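Local structure of glutathione S-transferase 2 (Onchocerca volvulus, 1TU7) at residues Gly64-Leu67 against Arg68-Arg72; Leu141-Asp145 against Lys146-Ala150; Tyr152-Phe155 against Glu156-Val160. The protein conjugates reduced glutathione to electrophilic compounds as a homodimeric Pi-class transferase and appears to play a central role in the parasite's detoxification system. All coordinates share one frame; numbering follows the deposited sequence.

The three contacts follow one another along the chain and run from the glutathione-binding domain into the helical one. Interaction 1 lies on helix 63-73, next to the ligand: Gly64 lies about 6 Å from a bound glutathione. Tyr149 joins it to interaction 2, the loop that leads into helix 149-164, with Tyr149 CD2 3.5 Å from Ala71 CB. Interaction 3 continues that helix, and Ile142 CD1 meets Leu154 CD2 at 4.0 Å where loop and helix touch. The centres of interactions 1 and 3 are about 17 Å apart without touching, and the Ala153 side chain is about 11 Å from the glutathione.

Interaction 1. Residues Gly64-Leu67 against Arg68-Arg72; sequences GAIL and RHLAR
The carbonyl oxygen of Ala65 is gripped twice: His69 N donates to it at 3.0 Å, and a bridging water donates at 2.8 Å to the same Ala65 O. That water accepts from Arg72 NH2, tying the arginine's end to the helix backbone two turns back, while Arg72 NE forms a salt bridge with Glu81 of the second subunit. The neighbouring carbonyl, Gly64 O, takes the amide N-H of Arg68 at 3.0 Å. It also lies over the centre of one face of the Arg68 guanidinium, 3.2 Å above its plane. Arg68 reaches this position by bending at chi3 (-75°), which folds its flat end back along the helix toward Gly64; the guanidinium N-H groups do not point at that oxygen, and Arg68 NE instead forms a salt bridge with Asp88 of the second subunit. On another side of the helix Ile66 and Leu70 lie side by side and point the same way, CG2 of Ile66 being 4.1 Å from CD1 of Leu70. Both also rest on Ile17 of helix 15-23, whereas Leu67 and Ala71 meet Tyr149 of helix 149-164. His69 hydrogen-bonds Asp55 in its own chain and Glu81 of the second subunit. One helix thus divides its work: Ile66 and Leu70 pack within the thioredoxin-like domain, whereas Arg68 and Arg72 face acidic groups of the partner subunit, an electrostatic match that probably helps hold the dimer together.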
loop_
_atom_site.group_PDB
_atom_site.type_symbol
_atom_site.label_atom_id
_atom_site.label_comp_id
_atom_site.label_asym_id
_atom_site.label_seq_id
_atom_site.Cartn_x
_atom_site.Cartn_y
_atom_site.Cartn_z
ATOM N N GLY A 64 0.892 6.401 1.270
ATOM C CA GLY A 64 -0.420 6.226 0.686
ATOM C C GLY A 64 -1.531 6.899 1.452
ATOM O O GLY A 64 -2.486 7.429 0.890
ATOM N N ALA A 65 -1.419 6.890 2.777
ATOM C CA ALA A 65 -2.407 7.565 3.623
ATOM C C ALA A 65 -2.316 9.081 3.466
ATOM O O ALA A 65 -3.319 9.763 3.455
ATOM C CB ALA A 65 -2.233 7.189 5.091
ATOM N N ILE A 66 -1.096 9.586 3.308
ATOM C CA ILE A 66 -0.880 11.010 3.080
ATOM C C ILE A 66 -1.544 11.412 1.777
ATOM O O ILE A 66 -2.297 12.390 1.717
ATOM C CB ILE A 66 0.638 11.346 3.056
ATOM C CG1 ILE A 66 1.290 11.138 4.427
ATOM C CG2 ILE A 66 0.843 12.780 2.552
ATOM C CD1 ILE A 66 2.811 11.099 4.406
ATOM N N LEU A 67 -1.263 10.658 0.727
ATOM C CA LEU A 67 -1.828 10.967 -0.577
ATOM C C LEU A 67 -3.359 10.935 -0.573
ATOM O O LEU A 67 -3.999 11.817 -1.141
ATOM C CB LEU A 67 -1.267 10.004 -1.610
ATOM C CG LEU A 67 -0.748 10.330 -2.979
ATOM C CD1 LEU A 67 -0.149 11.715 -3.108
ATOM C CD2 LEU A 67 0.267 9.213 -3.270
ATOM N N ARG A 68 -3.952 9.914 0.041
ATOM C CA ARG A 68 -5.420 9.839 0.070
ATOM C C ARG A 68 -6.038 10.930 0.926
ATOM O O ARG A 68 -7.104 11.433 0.629
ATOM C CB ARG A 68 -5.900 8.462 0.532
ATOM C CG ARG A 68 -5.762 7.432 -0.564
ATOM C CD ARG A 68 -6.241 6.063 -0.182
ATOM N NE ARG A 68 -5.304 5.417 0.686
ATOM C CZ ARG A 68 -4.255 4.723 0.280
ATOM N NH1 ARG A 68 -4.030 4.625 -1.053
ATOM N NH2 ARG A 68 -3.435 4.171 1.140
ATOM N N HIS A 69 -5.371 11.327 2.008
ATOM C CA HIS A 69 -5.864 12.431 2.800
ATOM C C HIS A 69 -5.870 13.725 1.998
ATOM O O HIS A 69 -6.839 14.458 1.983
ATOM C CB HIS A 69 -5.031 12.587 4.065
ATOM C CG HIS A 69 -5.185 13.896 4.739
ATOM N ND1 HIS A 69 -6.247 14.185 5.558
ATOM C CD2 HIS A 69 -4.401 15.007 4.727
ATOM C CE1 HIS A 69 -6.115 15.411 6.030
ATOM N NE2 HIS A 69 -4.997 15.927 5.554
ATOM N N LEU A 70 -4.759 14.012 1.328
ATOM C CA LEU A 70 -4.705 15.193 0.500
ATOM C C LEU A 70 -5.752 15.136 -0.620
ATOM O O LEU A 70 -6.402 16.150 -0.929
ATOM C CB LEU A 70 -3.312 15.354 -0.072
ATOM C CG LEU A 70 -2.245 15.812 0.924
ATOM C CD1 LEU A 70 -0.901 15.723 0.228
ATOM C CD2 LEU A 70 -2.527 17.209 1.407
ATOM N N ALA A 71 -5.902 13.952 -1.212
ATOM C CA ALA A 71 -6.877 13.756 -2.270
ATOM C C ALA A 71 -8.291 14.071 -1.799
ATOM O O ALA A 71 -9.047 14.728 -2.511
ATOM C CB ALA A 71 -6.796 12.375 -2.771
ATOM N N ARG A 72 -8.692 13.607 -0.627
ATOM C CA ARG A 72 -10.038 13.929 -0.117
ATOM C C ARG A 72 -10.181 15.438 0.130
ATOM O O ARG A 72 -11.175 16.038 -0.256
ATOM C CB ARG A 72 -10.344 13.148 1.155
ATOM C CG ARG A 72 -10.643 11.694 0.913
ATOM C CD ARG A 72 -11.066 10.941 2.176
ATOM N NE ARG A 72 -10.010 10.919 3.196
ATOM C CZ ARG A 72 -9.112 9.968 3.319
ATOM N NH1 ARG A 72 -9.114 8.933 2.497
ATOM N NH2 ARG A 72 -8.179 10.027 4.277
HETATM O O HOH W 1 -5.706 8.620 4.317
#

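Interaction 2. Residues Leu141-Asp145 against Lys146-Ala150; sequences LILGD and KISYA
Leu141 CD1 rests against the backbone of Ile147, 3.7 Å from Ile147 N, and touches the Ile147 side chain at CB. Its CG sits beside its own backbone N, opposite the carbonyl carbon (chi1 -54°), and the extended second torsion carries CD1 across the loop. Ile142 uses the same kind of conformation: an extended chi2 of 166° sends CD1 to the first turn of helix 149-164, where it lies 3.7 Å from Ala150 CB. Leu143 turns CB to Lys146 O and brings CD1 up to Ser148 CB at 4.1 Å. Ser148 holds OG between its backbone N and carbonyl carbon (chi1 65°), from where it donates to a water 2.9 Å away. The same water accepts from Leu143 N and donates to Lys146 O at 2.7 Å, so one molecule pins three points of the loop. Lys146 runs outward, extended beyond CG, to a salt bridge with Glu79. Gly144, whose positive phi suits a residue without a side chain, ends a type I beta turn from Leu141. Ile142 N donates to Asp151 and ties loop to helix. Ser148 N bonded to Asp151, with Ile147 on Tyr152, is consistent with the capping box and hydrophobic staple of this helix in GSTs.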
loop_
_atom_site.group_PDB
_atom_site.type_symbol
_atom_site.label_atom_id
_atom_site.label_comp_id
_atom_site.label_asym_id
_atom_site.label_seq_id
_atom_site.Cartn_x
_atom_site.Cartn_y
_atom_site.Cartn_z
ATOM N N LEU A 141 -5.944 11.756 -18.618
ATOM C CA LEU A 141 -5.462 11.364 -17.292
ATOM C C LEU A 141 -6.092 10.047 -16.857
ATOM O O LEU A 141 -6.926 9.445 -17.561
ATOM C CB LEU A 141 -5.727 12.482 -16.280
ATOM C CG LEU A 141 -5.160 13.859 -16.694
ATOM C CD1 LEU A 141 -5.672 14.984 -15.782
ATOM C CD2 LEU A 141 -3.644 13.793 -16.739
ATOM N N ILE A 142 -5.762 9.564 -15.657
ATOM C CA ILE A 142 -6.247 8.256 -15.259
ATOM C C ILE A 142 -7.772 8.191 -15.225
ATOM O O ILE A 142 -8.351 7.206 -15.644
ATOM C CB ILE A 142 -5.581 7.835 -13.932
ATOM C CG1 ILE A 142 -4.127 7.429 -14.190
ATOM C CG2 ILE A 142 -6.308 6.680 -13.266
ATOM C CD1 ILE A 142 -3.295 7.314 -12.945
ATOM N N LEU A 143 -8.430 9.252 -14.772
ATOM C CA LEU A 143 -9.899 9.256 -14.742
ATOM C C LEU A 143 -10.519 9.853 -15.989
ATOM O O LEU A 143 -11.753 9.936 -16.088
ATOM C CB LEU A 143 -10.429 9.984 -13.503
ATOM C CG LEU A 143 -10.258 9.201 -12.202
ATOM C CD1 LEU A 143 -10.771 10.052 -11.007
ATOM C CD2 LEU A 143 -10.964 7.838 -12.290
ATOM N N GLY A 144 -9.682 10.245 -16.948
ATOM C CA GLY A 144 -10.135 10.994 -18.120
ATOM C C GLY A 144 -9.748 12.458 -18.038
ATOM O O GLY A 144 -8.578 12.799 -18.130
ATOM N N ASP A 145 -10.721 13.354 -17.862
ATOM C CA ASP A 145 -10.432 14.787 -17.897
ATOM C C ASP A 145 -9.997 15.405 -16.565
ATOM O O ASP A 145 -9.548 16.537 -16.536
ATOM C CB ASP A 145 -11.676 15.544 -18.381
ATOM C CG ASP A 145 -11.908 15.374 -19.839
ATOM O OD1 ASP A 145 -12.967 15.874 -20.304
ATOM O OD2 ASP A 145 -11.097 14.796 -20.601
ATOM N N LYS A 146 -10.166 14.672 -15.478
ATOM C CA LYS A 146 -9.980 15.232 -14.155
ATOM C C LYS A 146 -8.838 14.530 -13.478
ATOM O O LYS A 146 -8.756 13.306 -13.460
ATOM C CB LYS A 146 -11.249 15.093 -13.352
ATOM C CG LYS A 146 -12.346 16.002 -13.902
ATOM C CD LYS A 146 -13.701 15.693 -13.342
ATOM C CE LYS A 146 -14.754 16.514 -14.067
ATOM N NZ LYS A 146 -16.056 15.788 -14.020
ATOM N N ILE A 147 -7.965 15.338 -12.902
ATOM C CA ILE A 147 -6.786 14.840 -12.239
ATOM C C ILE A 147 -7.132 14.188 -10.918
ATOM O O ILE A 147 -8.100 14.564 -10.244
ATOM C CB ILE A 147 -5.751 15.983 -12.084
ATOM C CG1 ILE A 147 -4.364 15.388 -11.735
ATOM C CG2 ILE A 147 -6.226 17.061 -11.074
ATOM C CD1 ILE A 147 -3.250 15.909 -12.519
ATOM N N SER A 148 -6.334 13.196 -10.563
ATOM C CA SER A 148 -6.465 12.498 -9.297
ATOM C C SER A 148 -5.094 12.242 -8.713
ATOM O O SER A 148 -4.078 12.392 -9.401
ATOM C CB SER A 148 -7.184 11.164 -9.471
ATOM O OG SER A 148 -6.423 10.258 -10.277
ATOM N N TYR A 149 -5.042 11.779 -7.473
ATOM C CA TYR A 149 -3.748 11.585 -6.861
ATOM C C TYR A 149 -2.920 10.545 -7.604
ATOM O O TYR A 149 -1.689 10.628 -7.607
ATOM C CB TYR A 149 -3.841 11.234 -5.390
ATOM C CG TYR A 149 -4.464 9.907 -5.038
ATOM C CD1 TYR A 149 -3.671 8.777 -4.855
ATOM C CD2 TYR A 149 -5.836 9.774 -4.831
ATOM C CE1 TYR A 149 -4.203 7.569 -4.516
ATOM C CE2 TYR A 149 -6.377 8.548 -4.443
ATOM C CZ TYR A 149 -5.558 7.448 -4.288
ATOM O OH TYR A 149 -6.116 6.244 -3.888
ATOM N N ALA A 150 -3.585 9.561 -8.209
ATOM C CA ALA A 150 -2.879 8.488 -8.864
ATOM C C ALA A 150 -2.085 8.987 -10.058
ATOM O O ALA A 150 -1.053 8.408 -10.375
ATOM C CB ALA A 150 -3.835 7.371 -9.290
HETATM O O HOH W 2 -7.209 11.108 -12.926
HETATM O O HOH W 3 -12.739 12.460 -15.040
#

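Interaction 3. Residues Tyr152-Phe155 against Glu156-Val160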
loop_
_atom_site.group_PDB
_atom_site.type_symbol
_atom_site.label_atom_id
_atom_site.label_comp_id
_atom_site.label_asym_id
_atom_site.label_seq_id
_atom_site.Cartn_x
_atom_site.Cartn_y
_atom_site.Cartn_z
ATOM N N TYR A 152 -0.179 11.586 -10.211
ATOM C CA TYR A 152 1.162 11.990 -9.767
ATOM C C TYR A 152 2.057 10.801 -9.517
ATOM O O TYR A 152 3.231 10.824 -9.813
ATOM C CB TYR A 152 1.085 12.875 -8.509
ATOM C CG TYR A 152 0.178 14.085 -8.701
ATOM C CD1 TYR A 152 -1.013 14.207 -7.969
ATOM C CD2 TYR A 152 0.476 15.070 -9.628
ATOM C CE1 TYR A 152 -1.823 15.285 -8.148
ATOM C CE2 TYR A 152 -0.352 16.157 -9.807
ATOM C CZ TYR A 152 -1.494 16.245 -9.078
ATOM O OH TYR A 152 -2.318 17.330 -9.262
ATOM N N ALA A 153 1.495 9.749 -8.939
ATOM C CA ALA A 153 2.250 8.537 -8.701
ATOM C C ALA A 153 2.674 7.901 -10.010
ATOM O O ALA A 153 3.825 7.500 -10.171
ATOM C CB ALA A 153 1.422 7.601 -7.884
ATOM N N LEU A 154 1.746 7.805 -10.959
ATOM C CA LEU A 154 2.106 7.235 -12.258
ATOM C C LEU A 154 3.165 8.085 -12.955
ATOM O O LEU A 154 4.118 7.568 -13.531
ATOM C CB LEU A 154 0.875 7.047 -13.137
ATOM C CG LEU A 154 1.155 6.467 -14.534
ATOM C CD1 LEU A 154 1.752 5.091 -14.468
ATOM C CD2 LEU A 154 -0.146 6.437 -15.313
ATOM N N PHE A 155 2.966 9.399 -12.958
ATOM C CA PHE A 155 3.921 10.314 -13.553
ATOM C C PHE A 155 5.321 10.074 -12.997
ATOM O O PHE A 155 6.293 9.909 -13.745
ATOM C CB PHE A 155 3.484 11.767 -13.332
ATOM C CG PHE A 155 4.490 12.794 -13.794
ATOM C CD1 PHE A 155 4.806 13.871 -12.992
ATOM C CD2 PHE A 155 5.092 12.704 -15.039
ATOM C CE1 PHE A 155 5.711 14.814 -13.376
ATOM C CE2 PHE A 155 5.991 13.661 -15.452
ATOM C CZ PHE A 155 6.298 14.719 -14.625
ATOM N N GLU A 156 5.458 10.054 -11.689
ATOM C CA GLU A 156 6.763 9.862 -11.092
ATOM C C GLU A 156 7.348 8.505 -11.460
ATOM O O GLU A 156 8.515 8.403 -11.789
ATOM C CB GLU A 156 6.673 10.019 -9.569
ATOM C CG GLU A 156 7.977 9.729 -8.844
ATOM C CD GLU A 156 9.097 10.734 -9.039
ATOM O OE1 GLU A 156 8.906 11.720 -9.797
ATOM O OE2 GLU A 156 10.160 10.528 -8.380
ATOM N N GLU A 157 6.536 7.465 -11.443
ATOM C CA GLU A 157 7.053 6.125 -11.749
ATOM C C GLU A 157 7.537 6.053 -13.178
ATOM O O GLU A 157 8.603 5.461 -13.447
ATOM C CB GLU A 157 6.014 5.052 -11.448
ATOM C CG GLU A 157 6.649 3.702 -11.196
ATOM C CD GLU A 157 7.488 3.720 -9.953
ATOM O OE1 GLU A 157 7.258 4.529 -9.025
ATOM O OE2 GLU A 157 8.414 2.891 -9.892
ATOM N N LEU A 158 6.812 6.650 -14.108
ATOM C CA LEU A 158 7.253 6.694 -15.504
ATOM C C LEU A 158 8.522 7.529 -15.628
ATOM O O LEU A 158 9.420 7.184 -16.391
ATOM C CB LEU A 158 6.170 7.271 -16.396
ATOM C CG LEU A 158 4.910 6.407 -16.481
ATOM C CD1 LEU A 158 3.871 7.128 -17.275
ATOM C CD2 LEU A 158 5.164 4.992 -17.015
ATOM N N ASP A 159 8.614 8.624 -14.896
ATOM C CA ASP A 159 9.753 9.516 -15.009
ATOM C C ASP A 159 11.015 8.821 -14.512
ATOM O O ASP A 159 12.046 8.845 -15.166
ATOM C CB ASP A 159 9.486 10.798 -14.246
ATOM C CG ASP A 159 10.421 11.891 -14.640
ATOM O OD1 ASP A 159 10.212 12.457 -15.735
ATOM O OD2 ASP A 159 11.396 12.198 -13.950
ATOM N N VAL A 160 10.940 8.172 -13.363
ATOM C CA VAL A 160 12.140 7.490 -12.848
ATOM C C VAL A 160 12.538 6.341 -13.743
ATOM O O VAL A 160 13.729 6.074 -13.933
ATOM C CB VAL A 160 12.016 7.053 -11.380
ATOM C CG1 VAL A 160 11.646 8.229 -10.503
ATOM C CG2 VAL A 160 11.113 5.894 -11.201
HETATM O O HOH W 4 5.485 6.570 -8.063
#
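Leu154 and Leu158 meet through different first torsions: CG of Leu154 is anti to its backbone N (chi1 179°), whereas CG of Leu158 lies beside its own N (chi1 -65°). The two side chains therefore cross obliquely one turn apart, with Leu154 CG 3.9 Å from Leu158 CD1. Leu158 also lays its CG 3.3 Å from Leu154 O, the carbonyl that accepts the amide of Leu158. Glu157 bends at chi2, bringing OE1 back along the helix to a water at 2.9 Å; that water also donates to Ala153 O, which already takes the N-H of Glu157 at 3.0 Å. OE1 also bonds ND1 of His98 on helix 81-107, and OE2 bonds His161 farther along the same helix as Glu157. These residues belong to helix 149-164, a central helix of the all-helical C-terminal domain of the GST fold, packed between neighbours on several sides. Glu156, which packs on Leu19 of helix 15-23, and Asp159 both form salt bridges with Arg11 NH2, and this shared cation probably offsets the charge of two closely spaced carboxylates. Phe155 has its ring against that of His179 on helix 173-183, the planes inclined at about 45°.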